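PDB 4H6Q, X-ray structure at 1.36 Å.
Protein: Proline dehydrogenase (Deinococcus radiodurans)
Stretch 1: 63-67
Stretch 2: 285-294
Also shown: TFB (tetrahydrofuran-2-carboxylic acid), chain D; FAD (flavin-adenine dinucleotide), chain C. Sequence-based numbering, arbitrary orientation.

Stretch 1 63-67: LLGEF
Stretch 2, residues 285-294: RDWYAYFSRR

L63 to E66 are extended, F67 turns off at phi/psi 51/51, and the stretch forms no regular strand. It passes the start of a helix in stretch 2 (288-294, continuing onward); the nearest CA atoms across the contact, G65 and D286, lie 5.5 Å apart, and 361 Å² is buried in total.

L64 (phi/psi -75/142) points its CA-to-CB bond toward stretch 2. With chi1 m and chi2 t, its methyls diverge: L64 CD1 lies 3.6 Å from W287 CB and L64 CD2 3.5 Å from Y290 CB, while L64 CB sits 3.4 Å from D286 O. W287 (chi1 44°, p) and Y290 (chi1 t) thus offer their CB atoms to the leucine while their side-chain ends lead away. Water 1 bridges the backbones: its O donates to L64 O at 2.8 Å and accepts from D286 N at 2.9 Å.

G65 adopts 144/151, where a CB would jam against the carbonyl O of L64, so the backbone itself calls for glycine.

E66 (-167/161) starts sideways, but chi1 p, chi2 t and chi3 -123° bring its carboxylate to R293. The salt bridge is bidentate, with two hydrogen bonds: R293 NH1 to E66 OE1 is 2.9 Å (N-H...acceptor angle 164°), R293 NH2 to E66 OE2 2.8 Å (174°). E66 OE1 also packs 3.5 Å from A289 CB. R293 is m, t, m with chi4 -89°; R293 NE donates to TFB OB at 2.8 Å and R293 NH2 to TFB OXT at 2.9 Å, so R293 NH2 serves both E66 and the ligand.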

# COMPACT_ATOMS: atom_id res chain seq x y z
N LEU A 63 5.78 5.52 -5.68
CA LEU A 63 6.00 6.85 -6.26
C LEU A 63 4.80 7.70 -5.91
O LEU A 63 3.66 7.34 -6.22
CB LEU A 63 6.15 6.74 -7.78
CG LEU A 63 6.23 8.08 -8.54
CD1 LEU A 63 7.47 8.90 -8.13
CD2 LEU A 63 6.29 7.80 -10.04
N LEU A 64 5.03 8.86 -5.30
CA LEU A 64 3.93 9.69 -4.82
C LEU A 64 3.21 10.45 -5.94
O LEU A 64 3.83 10.89 -6.91
CB LEU A 64 4.45 10.70 -3.79
CG LEU A 64 4.79 10.02 -2.44
CD1 LEU A 64 5.61 10.99 -1.55
CD2 LEU A 64 3.52 9.51 -1.72
N GLY A 65 1.89 10.56 -5.82
CA GLY A 65 1.09 11.29 -6.80
C GLY A 65 -0.27 10.59 -6.97
O GLY A 65 -0.38 9.37 -6.80
N GLU A 66 -1.31 11.33 -7.31
CA GLU A 66 -2.65 10.75 -7.34
C GLU A 66 -3.63 11.68 -8.05
O GLU A 66 -3.38 12.90 -8.18
CB GLU A 66 -3.14 10.48 -5.88
CG GLU A 66 -3.12 11.72 -4.98
CD GLU A 66 -3.25 11.38 -3.53
OE1 GLU A 66 -4.19 11.89 -2.89
OE2 GLU A 66 -2.43 10.59 -3.02
N PHE A 67 -4.75 11.12 -8.49
CA PHE A 67 -5.83 11.89 -9.14
C PHE A 67 -5.27 12.75 -10.26
O PHE A 67 -5.53 13.95 -10.36
CB PHE A 67 -6.65 12.72 -8.13
CG PHE A 67 -7.22 11.89 -7.01
CD1 PHE A 67 -8.11 10.84 -7.27
CD2 PHE A 67 -6.79 12.06 -5.69
CE1 PHE A 67 -8.56 10.01 -6.26
CE2 PHE A 67 -7.28 11.27 -4.68
CZ PHE A 67 -8.17 10.22 -4.96
N ARG A 285 8.61 13.94 -6.00
CA ARG A 285 8.41 15.39 -5.86
C ARG A 285 6.99 15.80 -5.47
O ARG A 285 6.77 16.89 -4.93
CB ARG A 285 8.81 16.11 -7.16
CG ARG A 285 10.30 16.02 -7.41
N ASP A 286 6.01 14.96 -5.75
CA ASP A 286 4.60 15.31 -5.51
C ASP A 286 4.13 14.70 -4.17
O ASP A 286 3.26 13.84 -4.14
CB ASP A 286 3.73 14.81 -6.65
CG ASP A 286 2.41 15.50 -6.72
OD1 ASP A 286 2.10 16.35 -5.83
OD2 ASP A 286 1.68 15.17 -7.70
N TRP A 287 4.70 15.19 -3.08
CA TRP A 287 4.51 14.57 -1.79
C TRP A 287 3.44 15.22 -0.93
O TRP A 287 3.16 14.73 0.15
CB TRP A 287 5.84 14.51 -1.01
CG TRP A 287 6.69 15.78 -1.04
CD1 TRP A 287 7.73 16.04 -1.89
CD2 TRP A 287 6.61 16.92 -0.16
NE1 TRP A 287 8.28 17.26 -1.62
CE2 TRP A 287 7.63 17.82 -0.56
CE3 TRP A 287 5.76 17.27 0.91
CZ2 TRP A 287 7.83 19.07 0.09
CZ3 TRP A 287 5.98 18.49 1.55
CH2 TRP A 287 6.99 19.37 1.14
N TYR A 288 2.84 16.31 -1.40
CA TYR A 288 1.93 17.11 -0.55
C TYR A 288 0.69 16.37 -0.09
O TYR A 288 0.28 16.51 1.08
CB TYR A 288 1.55 18.43 -1.25
CG TYR A 288 2.80 19.22 -1.58
CD1 TYR A 288 3.44 19.96 -0.59
CD2 TYR A 288 3.40 19.13 -2.82
CE1 TYR A 288 4.58 20.67 -0.84
CE2 TYR A 288 4.56 19.81 -3.09
CZ TYR A 288 5.14 20.59 -2.10
OH TYR A 288 6.30 21.28 -2.37
N ALA A 289 0.08 15.57 -0.96
CA ALA A 289 -1.18 14.92 -0.59
C ALA A 289 -0.94 13.86 0.50
O ALA A 289 -1.58 13.84 1.57
CB ALA A 289 -1.87 14.27 -1.81
N TYR A 290 -0.01 12.95 0.25
CA TYR A 290 0.33 11.90 1.21
C TYR A 290 0.79 12.53 2.53
O TYR A 290 0.34 12.12 3.64
CB TYR A 290 1.42 10.99 0.61
CG TYR A 290 1.97 9.93 1.52
CD1 TYR A 290 1.57 8.59 1.35
CD2 TYR A 290 2.92 10.21 2.50
CE1 TYR A 290 2.06 7.59 2.15
CE2 TYR A 290 3.45 9.16 3.30
CZ TYR A 290 2.98 7.88 3.12
OH TYR A 290 3.46 6.81 3.88
N PHE A 291 1.70 13.50 2.45
CA PHE A 291 2.19 14.13 3.67
C PHE A 291 1.06 14.85 4.44
O PHE A 291 0.99 14.78 5.69
CB PHE A 291 3.29 15.11 3.29
CG PHE A 291 3.78 15.98 4.42
CD1 PHE A 291 4.25 15.44 5.62
CD2 PHE A 291 3.81 17.35 4.25
CE1 PHE A 291 4.76 16.27 6.62
CE2 PHE A 291 4.31 18.20 5.25
CZ PHE A 291 4.76 17.66 6.44
N SER A 292 0.13 15.50 3.74
CA SER A 292 -1.00 16.14 4.41
C SER A 292 -1.83 15.14 5.20
O SER A 292 -2.27 15.47 6.32
CB SER A 292 -1.86 16.95 3.44
OG SER A 292 -2.68 16.11 2.64
N ARG A 293 -2.00 13.91 4.68
CA ARG A 293 -2.76 12.92 5.42
C ARG A 293 -2.03 12.49 6.67
O ARG A 293 -2.65 12.29 7.72
CB ARG A 293 -3.11 11.71 4.53
CG ARG A 293 -4.11 12.07 3.46
CD ARG A 293 -4.61 10.83 2.70
NE ARG A 293 -3.63 10.25 1.77
CZ ARG A 293 -3.50 10.59 0.49
NH1 ARG A 293 -4.20 11.59 -0.04
NH2 ARG A 293 -2.58 9.98 -0.25
N ARG A 294 -0.70 12.37 6.61
CA ARG A 294 0.09 12.04 7.81
C ARG A 294 -0.08 13.11 8.87
O ARG A 294 -0.21 12.79 10.08
CB ARG A 294 1.57 11.86 7.48
CG ARG A 294 1.87 10.78 6.40
CD ARG A 294 1.38 9.36 6.80
NE ARG A 294 -0.05 9.05 6.65
CZ ARG A 294 -0.64 8.70 5.50
NH1 ARG A 294 0.02 8.83 4.32
NH2 ARG A 294 -1.92 8.33 5.50
OA TFB D . -2.40 4.76 1.10
CA TFB D . -2.26 5.63 2.22
C TFB D . -2.05 7.06 1.77
OB TFB D . -2.18 7.98 2.62
CB TFB D . -1.08 5.17 2.97
CG TFB D . -0.30 4.45 1.97
CD TFB D . -1.21 4.01 0.89
OXT TFB D . -1.76 7.35 0.56
PA FAD C . -4.58 4.77 14.25
O1A FAD C . -5.69 4.22 15.15
O2A FAD C . -4.89 5.94 13.40
O5B FAD C . -3.31 5.13 14.97
C5B FAD C . -2.70 4.20 15.84
C4B FAD C . -1.43 4.72 16.48
O4B FAD C . -0.42 4.68 15.51
C3B FAD C . -1.50 6.15 16.89
O3B FAD C . -2.11 6.38 18.15
C2B FAD C . -0.06 6.51 16.84
O2B FAD C . 0.66 5.96 17.92
C1B FAD C . 0.37 5.83 15.58
N9A FAD C . 0.16 6.64 14.38
C8A FAD C . -0.64 6.31 13.29
N7A FAD C . -0.60 7.26 12.35
C5A FAD C . 0.28 8.23 12.80
C6A FAD C . 0.73 9.44 12.28
N6A FAD C . 0.30 9.90 11.00
N1A FAD C . 1.59 10.16 13.01
C2A FAD C . 2.03 9.74 14.22
N3A FAD C . 1.63 8.59 14.77
C4A FAD C . 0.78 7.84 14.07
N1 FAD C . -5.52 3.33 3.90
C2 FAD C . -6.20 3.40 2.73
O2 FAD C . -7.39 3.95 2.77
N3 FAD C . -5.71 2.91 1.55
C4 FAD C . -4.45 2.31 1.49
O4 FAD C . -3.98 1.85 0.32
C4X FAD C . -3.67 2.22 2.73
N5 FAD C . -2.43 1.64 2.73
C5X FAD C . -1.77 1.56 3.94
C6 FAD C . -0.50 0.96 3.97
C7 FAD C . 0.18 0.83 5.21
C7M FAD C . 1.56 0.18 5.26
C8 FAD C . -0.43 1.32 6.39
C8M FAD C . 0.26 1.20 7.72
C9 FAD C . -1.69 1.94 6.33
C9A FAD C . -2.36 2.05 5.13
N10 FAD C . -3.63 2.65 5.11
C10 FAD C . -4.29 2.75 3.91
C1' FAD C . -4.28 3.12 6.32
C2' FAD C . -4.21 4.59 6.61
O2' FAD C . -2.96 5.03 6.08
C3' FAD C . -4.53 4.51 8.12
O3' FAD C . -5.86 4.76 8.46
C4' FAD C . -3.63 5.21 9.06
O4' FAD C . -2.38 4.65 8.83
C5' FAD C . -4.11 4.95 10.48
O5' FAD C . -3.04 4.45 11.23
P FAD C . -3.17 3.17 12.16
O1P FAD C . -3.83 1.88 11.59
O2P FAD C . -1.77 3.11 12.83
O3P FAD C . -4.08 3.60 13.42
O HOH W 1 6.17 12.34 -6.99